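Diol-dehydratase (Roseburia inulinivorans, PDB 5I2A) is a glycyl radical enzyme that probably carries out the B12-independent dehydration of 1,2-propanediol. Local coordinates at residues A[143-148]-A[152-157]; A[475-480]-A[500-505]; A[506-511]-A[676-681]; A[453-458]-A[694-699]. One frame throughout, in Å; residues are numbered along the deposited sequence.

Contact 1. Residues A[143-148]-A[152-157]; sequences PETLRA and NFFTPG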
loop_
_atom_site.group_PDB
_atom_site.type_symbol
_atom_site.label_atom_id
_atom_site.label_comp_id
_atom_site.label_asym_id
_atom_site.label_seq_id
_atom_site.Cartn_x
_atom_site.Cartn_y
_atom_site.Cartn_z
ATOM N N PRO A 143 -10.249 0.352 19.291
ATOM C CA PRO A 143 -11.345 0.948 20.067
ATOM C C PRO A 143 -10.855 1.537 21.392
ATOM O O PRO A 143 -11.341 2.580 21.798
ATOM C CB PRO A 143 -12.291 -0.231 20.314
ATOM C CG PRO A 143 -11.997 -1.198 19.212
ATOM C CD PRO A 143 -10.518 -1.055 18.945
ATOM N N GLU A 144 -9.904 0.874 22.042
ATOM C CA GLU A 144 -9.370 1.360 23.307
ATOM C C GLU A 144 -8.644 2.699 23.107
ATOM O O GLU A 144 -8.684 3.568 23.966
ATOM C CB GLU A 144 -8.429 0.323 23.941
ATOM C CG GLU A 144 -9.141 -0.937 24.473
ATOM C CD GLU A 144 -9.456 -1.976 23.395
ATOM O OE1 GLU A 144 -9.316 -1.691 22.189
ATOM O OE2 GLU A 144 -9.835 -3.100 23.759
ATOM N N THR A 145 -7.994 2.845 21.959
ATOM C CA THR A 145 -7.344 4.088 21.579
ATOM C C THR A 145 -8.348 5.226 21.405
ATOM O O THR A 145 -8.121 6.346 21.881
ATOM C CB THR A 145 -6.545 3.903 20.278
ATOM O OG1 THR A 145 -5.588 2.854 20.461
ATOM C CG2 THR A 145 -5.833 5.186 19.889
ATOM N N LEU A 146 -9.454 4.944 20.719
ATOM C CA LEU A 146 -10.492 5.949 20.545
ATOM C C LEU A 146 -11.048 6.371 21.910
ATOM O O LEU A 146 -11.344 7.542 22.126
ATOM C CB LEU A 146 -11.612 5.430 19.632
ATOM C CG LEU A 146 -11.192 5.093 18.190
ATOM C CD1 LEU A 146 -12.343 4.454 17.397
ATOM C CD2 LEU A 146 -10.686 6.336 17.486
ATOM N N ARG A 147 -11.172 5.411 22.823
ATOM C CA ARG A 147 -11.686 5.689 24.159
ATOM C C ARG A 147 -10.731 6.611 24.917
ATOM O O ARG A 147 -11.158 7.571 25.553
ATOM C CB ARG A 147 -11.910 4.394 24.953
ATOM C CG ARG A 147 -12.482 4.625 26.347
ATOM C CD ARG A 147 -12.737 3.314 27.089
ATOM N NE ARG A 147 -11.486 2.612 27.330
ATOM C CZ ARG A 147 -11.383 1.354 27.750
ATOM N NH1 ARG A 147 -12.469 0.631 27.986
ATOM N NH2 ARG A 147 -10.185 0.813 27.924
ATOM N N ALA A 148 -9.439 6.321 24.833
ATOM C CA ALA A 148 -8.439 7.141 25.512
ATOM C C ALA A 148 -8.496 8.595 25.026
ATOM O O ALA A 148 -8.366 9.535 25.811
ATOM C CB ALA A 148 -7.046 6.553 25.303
ATOM N N ASN A 152 -9.550 12.271 26.732
ATOM C CA ASN A 152 -8.487 13.275 26.735
ATOM C C ASN A 152 -7.194 12.875 27.456
ATOM O O ASN A 152 -6.562 13.709 28.103
ATOM C CB ASN A 152 -9.020 14.574 27.343
ATOM C CG ASN A 152 -10.234 15.092 26.609
ATOM O OD1 ASN A 152 -10.262 15.108 25.386
ATOM N ND2 ASN A 152 -11.252 15.493 27.351
ATOM N N PHE A 153 -6.795 11.613 27.340
ATOM C CA PHE A 153 -5.476 11.221 27.831
ATOM C C PHE A 153 -4.391 11.831 26.955
ATOM O O PHE A 153 -3.341 12.219 27.453
ATOM C CB PHE A 153 -5.335 9.697 27.889
ATOM C CG PHE A 153 -6.079 9.090 29.032
ATOM C CD1 PHE A 153 -5.488 8.983 30.271
ATOM C CD2 PHE A 153 -7.388 8.681 28.880
ATOM C CE1 PHE A 153 -6.184 8.459 31.331
ATOM C CE2 PHE A 153 -8.092 8.142 29.939
ATOM C CZ PHE A 153 -7.499 8.033 31.160
ATOM N N PHE A 154 -4.667 11.907 25.652
ATOM C CA PHE A 154 -3.738 12.459 24.680
ATOM C C PHE A 154 -4.502 12.904 23.431
ATOM O O PHE A 154 -5.625 12.476 23.207
ATOM C CB PHE A 154 -2.649 11.427 24.301
ATOM C CG PHE A 154 -3.199 10.143 23.723
ATOM C CD1 PHE A 154 -3.499 10.044 22.370
ATOM C CD2 PHE A 154 -3.424 9.043 24.534
ATOM C CE1 PHE A 154 -4.010 8.871 21.833
ATOM C CE2 PHE A 154 -3.942 7.860 24.002
ATOM C CZ PHE A 154 -4.243 7.776 22.659
ATOM N N THR A 155 -3.899 13.764 22.624
ATOM C CA THR A 155 -4.451 14.050 21.300
ATOM C C THR A 155 -3.370 13.961 20.227
ATOM O O THR A 155 -2.329 14.599 20.337
ATOM C CB THR A 155 -5.137 15.445 21.213
ATOM O OG1 THR A 155 -5.385 15.750 19.836
ATOM C CG2 THR A 155 -4.255 16.552 21.803
ATOM N N PRO A 156 -3.618 13.138 19.196
ATOM C CA PRO A 156 -2.776 13.011 18.014
ATOM C C PRO A 156 -3.313 13.867 16.875
ATOM O O PRO A 156 -3.059 13.558 15.730
ATOM C CB PRO A 156 -2.893 11.524 17.673
ATOM C CG PRO A 156 -4.354 11.225 17.996
ATOM C CD PRO A 156 -4.740 12.181 19.145
ATOM N N GLY A 157 -4.039 14.931 17.195
ATOM C CA GLY A 157 -4.603 15.787 16.172
ATOM C C GLY A 157 -3.650 16.306 15.098
ATOM O O GLY A 157 -4.045 16.417 13.944
#

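Contact 2. Residues A[475-480]-A[500-505]; sequences IASIQT and MLYNIE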
loop_
_atom_site.group_PDB
_atom_site.type_symbol
_atom_site.label_atom_id
_atom_site.label_comp_id
_atom_site.label_asym_id
_atom_site.label_seq_id
_atom_site.Cartn_x
_atom_site.Cartn_y
_atom_site.Cartn_z
ATOM N N ILE A 475 -15.917 3.461 32.572
ATOM C CA ILE A 475 -14.553 2.965 32.475
ATOM C C ILE A 475 -13.807 3.742 31.392
ATOM O O ILE A 475 -14.280 3.846 30.261
ATOM C CB ILE A 475 -14.522 1.457 32.171
ATOM C CG1 ILE A 475 -15.063 0.675 33.372
ATOM C CG2 ILE A 475 -13.097 0.994 31.861
ATOM C CD1 ILE A 475 -14.783 -0.810 33.318
ATOM N N ALA A 476 -12.664 4.317 31.753
ATOM C CA ALA A 476 -11.913 5.156 30.821
ATOM C C ALA A 476 -10.464 4.708 30.683
ATOM O O ALA A 476 -9.735 5.223 29.845
ATOM C CB ALA A 476 -11.959 6.598 31.263
ATOM N N SER A 477 -10.056 3.770 31.532
ATOM C CA SER A 477 -8.686 3.270 31.568
ATOM C C SER A 477 -8.663 1.960 32.351
ATOM O O SER A 477 -9.716 1.458 32.741
ATOM C CB SER A 477 -7.745 4.302 32.203
ATOM O OG SER A 477 -6.395 3.923 32.046
ATOM N N ILE A 478 -7.480 1.398 32.572
ATOM C CA ILE A 478 -7.365 0.185 33.380
ATOM C C ILE A 478 -7.707 0.452 34.845
ATOM O O ILE A 478 -7.601 1.586 35.318
ATOM C CB ILE A 478 -5.953 -0.428 33.311
ATOM C CG1 ILE A 478 -4.896 0.623 33.641
ATOM C CG2 ILE A 478 -5.697 -1.007 31.943
ATOM C CD1 ILE A 478 -3.490 0.068 33.749
ATOM N N GLN A 479 -8.135 -0.598 35.543
ATOM C CA GLN A 479 -8.430 -0.533 36.976
ATOM C C GLN A 479 -7.193 -0.917 37.777
ATOM O O GLN A 479 -6.833 -2.082 37.852
ATOM C CB GLN A 479 -9.598 -1.460 37.353
ATOM C CG GLN A 479 -10.980 -0.888 37.074
ATOM C CD GLN A 479 -11.130 -0.458 35.631
ATOM O OE1 GLN A 479 -11.185 -1.293 34.730
ATOM N NE2 GLN A 479 -11.159 0.857 35.400
ATOM N N THR A 480 -6.533 0.051 38.383
ATOM C CA THR A 480 -5.328 -0.187 39.158
ATOM C C THR A 480 -5.619 -0.368 40.647
ATOM O O THR A 480 -4.710 -0.544 41.444
ATOM C CB THR A 480 -4.324 0.974 38.986
ATOM O OG1 THR A 480 -5.033 2.215 38.961
ATOM C CG2 THR A 480 -3.534 0.815 37.699
ATOM N N MET A 500 0.119 5.163 33.348
ATOM C CA MET A 500 0.920 5.841 32.348
ATOM C C MET A 500 1.240 4.890 31.199
ATOM O O MET A 500 1.014 5.225 30.049
ATOM C CB MET A 500 2.205 6.388 32.971
ATOM C CG MET A 500 1.955 7.607 33.860
ATOM S SD MET A 500 1.678 9.107 32.893
ATOM C CE MET A 500 3.353 9.488 32.401
ATOM N N LEU A 501 1.747 3.704 31.532
ATOM C CA LEU A 501 2.178 2.739 30.526
ATOM C C LEU A 501 1.029 2.331 29.614
ATOM O O LEU A 501 1.183 2.301 28.398
ATOM C CB LEU A 501 2.794 1.505 31.191
ATOM C CG LEU A 501 3.427 0.475 30.252
ATOM C CD1 LEU A 501 4.489 1.105 29.366
ATOM C CD2 LEU A 501 4.008 -0.691 31.041
ATOM N N TYR A 502 -0.125 2.039 30.201
ATOM C CA TYR A 502 -1.297 1.662 29.414
ATOM C C TYR A 502 -1.663 2.728 28.382
ATOM O O TYR A 502 -1.864 2.429 27.202
ATOM C CB TYR A 502 -2.493 1.405 30.325
ATOM C CG TYR A 502 -3.748 0.986 29.582
ATOM C CD1 TYR A 502 -3.869 -0.293 29.059
ATOM C CD2 TYR A 502 -4.802 1.871 29.402
ATOM C CE1 TYR A 502 -5.011 -0.681 28.390
ATOM C CE2 TYR A 502 -5.951 1.491 28.729
ATOM C CZ TYR A 502 -6.048 0.216 28.225
ATOM O OH TYR A 502 -7.188 -0.175 27.563
ATOM N N ASN A 503 -1.737 3.976 28.831
ATOM C CA ASN A 503 -2.169 5.048 27.952
ATOM C C ASN A 503 -1.090 5.510 26.976
ATOM O O ASN A 503 -1.399 5.953 25.879
ATOM C CB ASN A 503 -2.694 6.205 28.790
ATOM C CG ASN A 503 -4.087 5.924 29.285
ATOM O OD1 ASN A 503 -5.040 5.965 28.509
ATOM N ND2 ASN A 503 -4.213 5.576 30.564
ATOM N N ILE A 504 0.170 5.368 27.358
ATOM C CA ILE A 504 1.254 5.635 26.421
ATOM C C ILE A 504 1.180 4.687 25.227
ATOM O O ILE A 504 1.345 5.096 24.081
ATOM C CB ILE A 504 2.627 5.504 27.099
ATOM C CG1 ILE A 504 2.873 6.707 28.006
ATOM C CG2 ILE A 504 3.744 5.401 26.058
ATOM C CD1 ILE A 504 4.032 6.489 28.976
ATOM N N GLU A 505 0.910 3.414 25.491
ATOM C CA GLU A 505 0.873 2.439 24.411
ATOM C C GLU A 505 -0.297 2.707 23.449
ATOM O O GLU A 505 -0.180 2.495 22.235
ATOM C CB GLU A 505 0.792 1.012 24.966
ATOM C CG GLU A 505 0.799 -0.035 23.854
ATOM C CD GLU A 505 1.117 -1.451 24.340
ATOM O OE1 GLU A 505 1.122 -1.682 25.567
ATOM O OE2 GLU A 505 1.376 -2.322 23.481
HETATM O O HOH W 1 -7.417 4.650 28.561
#

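Contact 3. Residues A[506-511]-A[676-681]; sequences LMVNAD and RPLETF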
loop_
_atom_site.group_PDB
_atom_site.type_symbol
_atom_site.label_atom_id
_atom_site.label_comp_id
_atom_site.label_asym_id
_atom_site.label_seq_id
_atom_site.Cartn_x
_atom_site.Cartn_y
_atom_site.Cartn_z
ATOM N N LEU A 506 -1.417 3.175 23.987
ATOM C CA LEU A 506 -2.534 3.595 23.146
ATOM C C LEU A 506 -2.176 4.801 22.262
ATOM O O LEU A 506 -2.640 4.906 21.126
ATOM C CB LEU A 506 -3.752 3.920 24.014
ATOM C CG LEU A 506 -4.333 2.723 24.773
ATOM C CD1 LEU A 506 -5.595 3.108 25.528
ATOM C CD2 LEU A 506 -4.618 1.582 23.799
ATOM N N MET A 507 -1.375 5.719 22.796
ATOM C CA MET A 507 -0.909 6.856 22.021
ATOM C C MET A 507 -0.033 6.362 20.862
ATOM O O MET A 507 -0.130 6.868 19.756
ATOM C CB MET A 507 -0.126 7.846 22.893
ATOM C CG MET A 507 0.407 9.048 22.117
ATOM S SD MET A 507 1.223 10.274 23.139
ATOM C CE MET A 507 2.547 9.366 23.925
ATOM N N VAL A 508 0.801 5.360 21.134
ATOM C CA VAL A 508 1.632 4.745 20.098
ATOM C C VAL A 508 0.711 4.140 19.018
ATOM O O VAL A 508 0.938 4.312 17.825
ATOM C CB VAL A 508 2.591 3.678 20.688
ATOM C CG1 VAL A 508 3.327 2.903 19.576
ATOM C CG2 VAL A 508 3.603 4.326 21.661
ATOM N N ASN A 509 -0.359 3.487 19.447
ATOM C CA ASN A 509 -1.335 2.955 18.497
ATOM C C ASN A 509 -1.921 4.058 17.599
ATOM O O ASN A 509 -2.002 3.894 16.388
ATOM C CB ASN A 509 -2.460 2.216 19.243
ATOM C CG ASN A 509 -3.467 1.565 18.300
ATOM O OD1 ASN A 509 -4.508 2.138 18.017
ATOM N ND2 ASN A 509 -3.153 0.359 17.819
ATOM N N ALA A 510 -2.282 5.194 18.192
ATOM C CA ALA A 510 -2.885 6.295 17.438
ATOM C C ALA A 510 -1.909 6.871 16.394
ATOM O O ALA A 510 -2.259 7.050 15.228
ATOM C CB ALA A 510 -3.367 7.398 18.392
ATOM N N ASP A 511 -0.686 7.153 16.818
ATOM C CA ASP A 511 0.303 7.713 15.901
ATOM C C ASP A 511 0.678 6.719 14.798
ATOM O O ASP A 511 0.802 7.100 13.641
ATOM C CB ASP A 511 1.562 8.153 16.661
ATOM C CG ASP A 511 1.423 9.526 17.263
ATOM O OD1 ASP A 511 0.732 10.381 16.660
ATOM O OD2 ASP A 511 2.018 9.756 18.327
ATOM N N ARG A 676 10.974 6.648 29.572
ATOM C CA ARG A 676 11.594 5.342 29.422
ATOM C C ARG A 676 10.737 4.364 28.620
ATOM O O ARG A 676 11.262 3.701 27.733
ATOM C CB ARG A 676 11.949 4.743 30.775
ATOM C CG ARG A 676 13.433 4.525 30.907
ATOM C CD ARG A 676 13.822 4.044 32.272
ATOM N NE ARG A 676 15.100 4.624 32.656
ATOM C CZ ARG A 676 15.410 4.960 33.900
ATOM N NH1 ARG A 676 14.533 4.764 34.876
ATOM N NH2 ARG A 676 16.601 5.476 34.165
ATOM N N PRO A 677 9.434 4.270 28.920
ATOM C CA PRO A 677 8.648 3.372 28.069
ATOM C C PRO A 677 8.670 3.792 26.597
ATOM O O PRO A 677 8.774 2.936 25.714
ATOM C CB PRO A 677 7.235 3.484 28.649
ATOM C CG PRO A 677 7.449 3.843 30.077
ATOM C CD PRO A 677 8.635 4.784 30.050
ATOM N N LEU A 678 8.603 5.092 26.338
ATOM C CA LEU A 678 8.490 5.546 24.958
ATOM C C LEU A 678 9.659 5.094 24.080
ATOM O O LEU A 678 9.436 4.722 22.932
ATOM C CB LEU A 678 8.352 7.064 24.897
ATOM C CG LEU A 678 6.883 7.494 24.895
ATOM C CD1 LEU A 678 6.812 8.983 25.136
ATOM C CD2 LEU A 678 6.175 7.108 23.577
ATOM N N GLU A 679 10.885 5.099 24.614
ATOM C CA GLU A 679 12.054 4.764 23.784
ATOM C C GLU A 679 12.076 3.291 23.353
ATOM O O GLU A 679 12.917 2.908 22.561
ATOM C CB GLU A 679 13.366 5.104 24.500
ATOM C CG GLU A 679 13.667 4.214 25.714
ATOM C CD GLU A 679 15.022 4.512 26.378
ATOM O OE1 GLU A 679 15.333 3.852 27.385
ATOM O OE2 GLU A 679 15.770 5.391 25.902
ATOM N N THR A 680 11.140 2.483 23.849
ATOM C CA THR A 680 11.078 1.073 23.470
ATOM C C THR A 680 10.115 0.805 22.305
ATOM O O THR A 680 10.125 -0.278 21.758
ATOM C CB THR A 680 10.643 0.166 24.660
ATOM O OG1 THR A 680 9.250 0.353 24.925
ATOM C CG2 THR A 680 11.447 0.483 25.940
ATOM N N PHE A 681 9.268 1.767 21.943
ATOM C CA PHE A 681 8.266 1.521 20.892
ATOM C C PHE A 681 8.787 1.871 19.504
ATOM O O PHE A 681 9.680 2.700 19.369
ATOM C CB PHE A 681 6.970 2.310 21.179
ATOM C CG PHE A 681 6.216 1.787 22.365
ATOM C CD1 PHE A 681 5.394 0.674 22.241
ATOM C CD2 PHE A 681 6.359 2.373 23.607
ATOM C CE1 PHE A 681 4.720 0.170 23.336
ATOM C CE2 PHE A 681 5.680 1.881 24.705
ATOM C CZ PHE A 681 4.865 0.777 24.575
#

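Contact 4. Residues A[453-458]-A[694-699]; sequences AAFFNM and YPVSAN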
loop_
_atom_site.group_PDB
_atom_site.type_symbol
_atom_site.label_atom_id
_atom_site.label_comp_id
_atom_site.label_asym_id
_atom_site.label_seq_id
_atom_site.Cartn_x
_atom_site.Cartn_y
_atom_site.Cartn_z
ATOM N N ALA A 453 4.212 14.545 17.234
ATOM C CA ALA A 453 3.245 13.525 16.830
ATOM C C ALA A 453 1.980 13.502 17.682
ATOM O O ALA A 453 0.943 13.035 17.219
ATOM C CB ALA A 453 3.907 12.138 16.850
ATOM N N ALA A 454 2.077 13.987 18.919
ATOM C CA ALA A 454 0.940 13.994 19.845
ATOM C C ALA A 454 1.245 14.792 21.094
ATOM O O ALA A 454 2.407 15.053 21.432
ATOM C CB ALA A 454 0.516 12.543 20.249
ATOM N N PHE A 455 0.170 15.171 21.772
ATOM C CA PHE A 455 0.236 15.798 23.077
ATOM C C PHE A 455 -0.319 14.804 24.101
ATOM O O PHE A 455 -1.464 14.357 23.972
ATOM C CB PHE A 455 -0.585 17.089 23.097
ATOM C CG PHE A 455 -0.096 18.167 22.153
ATOM C CD1 PHE A 455 1.249 18.320 21.871
ATOM C CD2 PHE A 455 -1.001 19.054 21.577
ATOM C CE1 PHE A 455 1.695 19.334 21.023
ATOM C CE2 PHE A 455 -0.568 20.068 20.718
ATOM C CZ PHE A 455 0.782 20.206 20.442
ATOM N N PHE A 456 0.476 14.472 25.112
ATOM C CA PHE A 456 0.077 13.515 26.135
ATOM C C PHE A 456 -0.017 14.201 27.494
ATOM O O PHE A 456 0.959 14.791 27.965
ATOM C CB PHE A 456 1.076 12.351 26.204
ATOM C CG PHE A 456 0.687 11.245 27.163
ATOM C CD1 PHE A 456 0.971 11.341 28.524
ATOM C CD2 PHE A 456 0.069 10.091 26.694
ATOM C CE1 PHE A 456 0.640 10.301 29.401
ATOM C CE2 PHE A 456 -0.273 9.044 27.567
ATOM C CZ PHE A 456 0.015 9.152 28.920
ATOM N N ASN A 457 -1.180 14.088 28.127
ATOM C CA ASN A 457 -1.415 14.725 29.422
ATOM C C ASN A 457 -1.024 13.782 30.563
ATOM O O ASN A 457 -1.766 12.859 30.880
ATOM C CB ASN A 457 -2.893 15.142 29.541
ATOM C CG ASN A 457 -3.172 15.999 30.775
ATOM O OD1 ASN A 457 -2.438 15.948 31.760
ATOM N ND2 ASN A 457 -4.236 16.802 30.710
ATOM N N MET A 458 0.126 14.022 31.181
ATOM C CA MET A 458 0.610 13.134 32.237
ATOM C C MET A 458 -0.235 13.243 33.509
ATOM O O MET A 458 -0.144 12.381 34.370
ATOM C CB MET A 458 2.090 13.413 32.569
ATOM C CG MET A 458 3.045 13.295 31.365
ATOM S SD MET A 458 4.733 13.825 31.740
ATOM C CE MET A 458 5.067 12.814 33.164
ATOM N N TYR A 694 7.512 19.285 25.815
ATOM C CA TYR A 694 7.241 20.671 25.487
ATOM C C TYR A 694 5.752 20.842 25.214
ATOM O O TYR A 694 5.063 19.870 24.922
ATOM C CB TYR A 694 8.077 21.128 24.294
ATOM C CG TYR A 694 7.778 20.496 22.941
ATOM C CD1 TYR A 694 6.728 20.961 22.153
ATOM C CD2 TYR A 694 8.606 19.499 22.410
ATOM C CE1 TYR A 694 6.490 20.437 20.907
ATOM C CE2 TYR A 694 8.373 18.965 21.132
ATOM C CZ TYR A 694 7.309 19.435 20.394
ATOM O OH TYR A 694 7.046 18.940 19.140
ATOM N N PRO A 695 5.250 22.071 25.353
ATOM C CA PRO A 695 3.790 22.228 25.351
ATOM C C PRO A 695 3.158 22.951 24.164
ATOM O O PRO A 695 1.937 22.877 24.042
ATOM C CB PRO A 695 3.557 23.052 26.609
ATOM C CG PRO A 695 4.720 24.017 26.578
ATOM C CD PRO A 695 5.909 23.201 26.035
ATOM N N VAL A 696 3.946 23.626 23.329
ATOM C CA VAL A 696 3.406 24.588 22.365
ATOM C C VAL A 696 2.453 25.495 23.161
ATOM O O VAL A 696 2.860 25.995 24.199
ATOM C CB VAL A 696 2.729 23.924 21.158
ATOM C CG1 VAL A 696 2.682 24.915 19.980
ATOM C CG2 VAL A 696 3.520 22.683 20.734
ATOM N N SER A 697 1.199 25.685 22.747
ATOM C CA SER A 697 0.292 26.437 23.617
ATOM C C SER A 697 -0.771 25.517 24.233
ATOM O O SER A 697 -1.754 25.983 24.809
ATOM C CB SER A 697 -0.379 27.599 22.859
ATOM O OG SER A 697 -1.323 27.159 21.893
ATOM N N ALA A 698 -0.539 24.213 24.140
ATOM C CA ALA A 698 -1.561 23.216 24.459
ATOM C C ALA A 698 -1.700 22.903 25.939
ATOM O O ALA A 698 -2.594 22.143 26.330
ATOM C CB ALA A 698 -1.285 21.923 23.687
ATOM N N ASN A 699 -0.831 23.479 26.769
ATOM C CA ASN A 699 -0.943 23.266 28.200
ATOM C C ASN A 699 -2.212 23.945 28.732
ATOM O O ASN A 699 -2.764 23.518 29.727
ATOM C CB ASN A 699 0.288 23.778 28.942
ATOM C CG ASN A 699 0.479 25.278 28.776
ATOM O OD1 ASN A 699 0.531 25.785 27.665
ATOM N ND2 ASN A 699 0.548 25.987 29.885
#

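Contact 1. Residues A[143-148]-A[152-157]
Ala-148 and Phe-153 are joined across a Schellman motif, the classic way of ending an alpha-helix, which here closes helix 143-150. Asn-152, with its positive phi of 58°, is the C-prime residue; it turns the chain so that Phe-153 N can reach back and donate to Ala-148 O at 3.0 Å. This bond is nearly straight, and its donor lies somewhat out of the carbonyl plane. The inner bond of the motif runs from Asn-152 N to Met-149 O. The same carbonyl oxygen of Ala-148 also lies in the plane of the Phe-153 ring, at its edge, 3.3 Å from CD2.

The apolar half of the contact belongs to Phe-154. With its CG held between the backbone N and the carbonyl carbon (chi1 59°), the ring swings back against the helix. There its CE2 meets Ala-148 CB at 3.6 Å, while CZ points at the methyl CG2 of Thr-145 from 4.1 Å. The threonine comes to the edge of the ring, and the two side chains cross at about a right angle. Its hydroxyl takes no part, being hydrogen-bonded to Asn-509. Further on, Thr-155 OG1 accepts from Gly-157 N at 3.1 Å, an ST turn that bends the chain into what follows.

Phe-153 packs on Pro-461 and Met-464 of helix 459-467 and on Asn-503 of helix 489-521. Beyond the helix end, strand 154-155 runs antiparallel to strand 454-457, with backbone hydrogen bonds between Phe-153 O and Asn-457 N and between Thr-155 N and Phe-455 O.

Contact 2. Residues A[475-480]-A[500-505]
Ile-478 and Tyr-502 make the apolar part of this contact, a CH-pi interaction between a loop and helix 489-521. The methyl CG2 of Ile-478 sits 3.4 Å above the plane of the Tyr-502 ring and over its centre. The end of the isoleucine turns the other way and rests by the root of the tyrosine, Ile-478 CD1 lying 3.8 Å from Tyr-502 CB. Extension of the tyrosine, with CG anti to the backbone N (chi1 -179°), carries its ring out beneath that methyl. Were the tyrosine replaced by an alanine, Ile-478 CG2 would probably lose the aromatic face it rests on, opening a gap between loop and helix.

Polar links lie alongside. Asn-503 ND2 donates to Ser-477 OG at 3.1 Å, the serine oxygen tilted a little out of the amide plane. Gln-499, one turn earlier, takes a share in both groups: its OE1 is hydrogen-bonded to Ser-477 OG and its backbone O to Asn-503 ND2.

A water completes the set, donating to Asn-503 OD1 and, at 2.7 Å, to Ala-476 O. Both ends of the asparagine amide are thus engaged, which should fix its rotation and let the irregular loop be held through side chains and water.

Contact 3. Residues A[506-511]-A[676-681]
Val-508 and Phe-681 meet where helix 489-521 passes the C-terminal end of helix 661-678 and the turn that follows it. The methyl CG2 of Val-508 lies over one face of the phenylalanine ring, 3.7 Å above its plane and shifted toward the rim, in a CH-pi contact 24° off the ring normal. Its nearest ring atom is Phe-681 CG, while the other methyl, Val-508 CG1, rests 4.0 Å from Phe-681 CB. Both branches of the valine thus lie on the same side of the ring, near its CB end.

The opposite face of the ring is met by a polar atom, Thr-680 OG1. That hydroxyl is itself tied down: it donates to Pro-677 O at 2.7 Å, in the carbonyl plane, and the same oxygen also accepts from Thr-680 N. Leu-678 to Phe-681 form a type I beta turn, closed by Phe-681 N donating to Leu-678 O at 3.1 Å. The turn brings the aromatic side chain round to the valine. A serine in place of Phe-681 would probably deprive Val-508 of its aromatic partner and open a gap between the helix and the turn.

Leu-678 adds a looser, purely apolar flank. Its CD2 approaches Val-508 CG2 at 4.2 Å and the methyl CE of Met-507 at 4.3 Å. The methionine reaches that far because its CG stands anti to the backbone N (chi1 179°). Tyr-689 of strand 688-689 touches Val-508, Leu-678 and Phe-681, and Gly-196 of the second subunit packs on Val-508 and Phe-681.

Contact 4. Residues A[453-458]-A[694-699]
Phe-455 is gripped through its ring by Ala-698 and Val-696, and around these three side chains the contact is tight. On one flank the methyl CB of Ala-698 sits against the bond between CD2 and CE2 of Phe-455, 3.6 Å from CE2. Farther out, Val-696 CG2 approaches the end of the ring, 3.7 Å from Phe-455 CZ, with the two side chains crossing at about a right angle. Both methyls come in obliquely. The ring reaches them because its CG stands anti to the carbonyl carbon (chi1 -63°).

The two methyls are brought to one ring by a type II' beta turn from Pro-695 to Ala-698, closed by Ala-698 N donating to Pro-695 O at 2.8 Å. Val-696 occupies its second position with a positive phi of 49°, a conformation uncommon for a beta-branched residue. On the other side of the contact, strand 454-457 lies in a mixed sheet between strands 154-155 and 548-556, and Phe-556 of the latter meets both Phe-455 and Ala-698. Phe-338 adds a further ring against Phe-455.

Contact is looser toward Tyr-694, whose CE1 stays 4.9 Å from Phe-455 CE1. Its ring instead presents an edge to Val-696 CG2, and its hydroxyl is hydrogen-bonded to His-451 O. Although all of this is buried, the side chain of Val-696 is about 5 Å from a bound 1,2-ethanediol, probably a crystallisation additive. Ser-697 turns away from the strand; its OG is hydrogen-bonded to Glu-336 O and Ala-339 N, and it touches Tyr-818, next to the predicted glycyl radical residue Gly-817.

How the contacts relate
Burial and chemistry change together across this set. Contact 4 lies deepest, its centre about 10 Å from the centre of the chain, and is wholly apolar between its segments; contact 2, its centre about 27 Å from that of the chain and only partly buried, adds hydrogen bonds and a bridging water to its CH-pi contact. Contacts 1 and 3 are buried at intermediate depth, the former mixing a helix-ending backbone bond with aromatic packing. Helix 489-521 serves contacts 2 and 3 directly and touches contact 1 through Asn-509 and contact 4 where Met-507 packs on Phe-456. Contacts 1 and 4 share a sheet through strands 154-155 and 454-457. Contact 3 alone combines interior packing with the subunit interface within its touching residues.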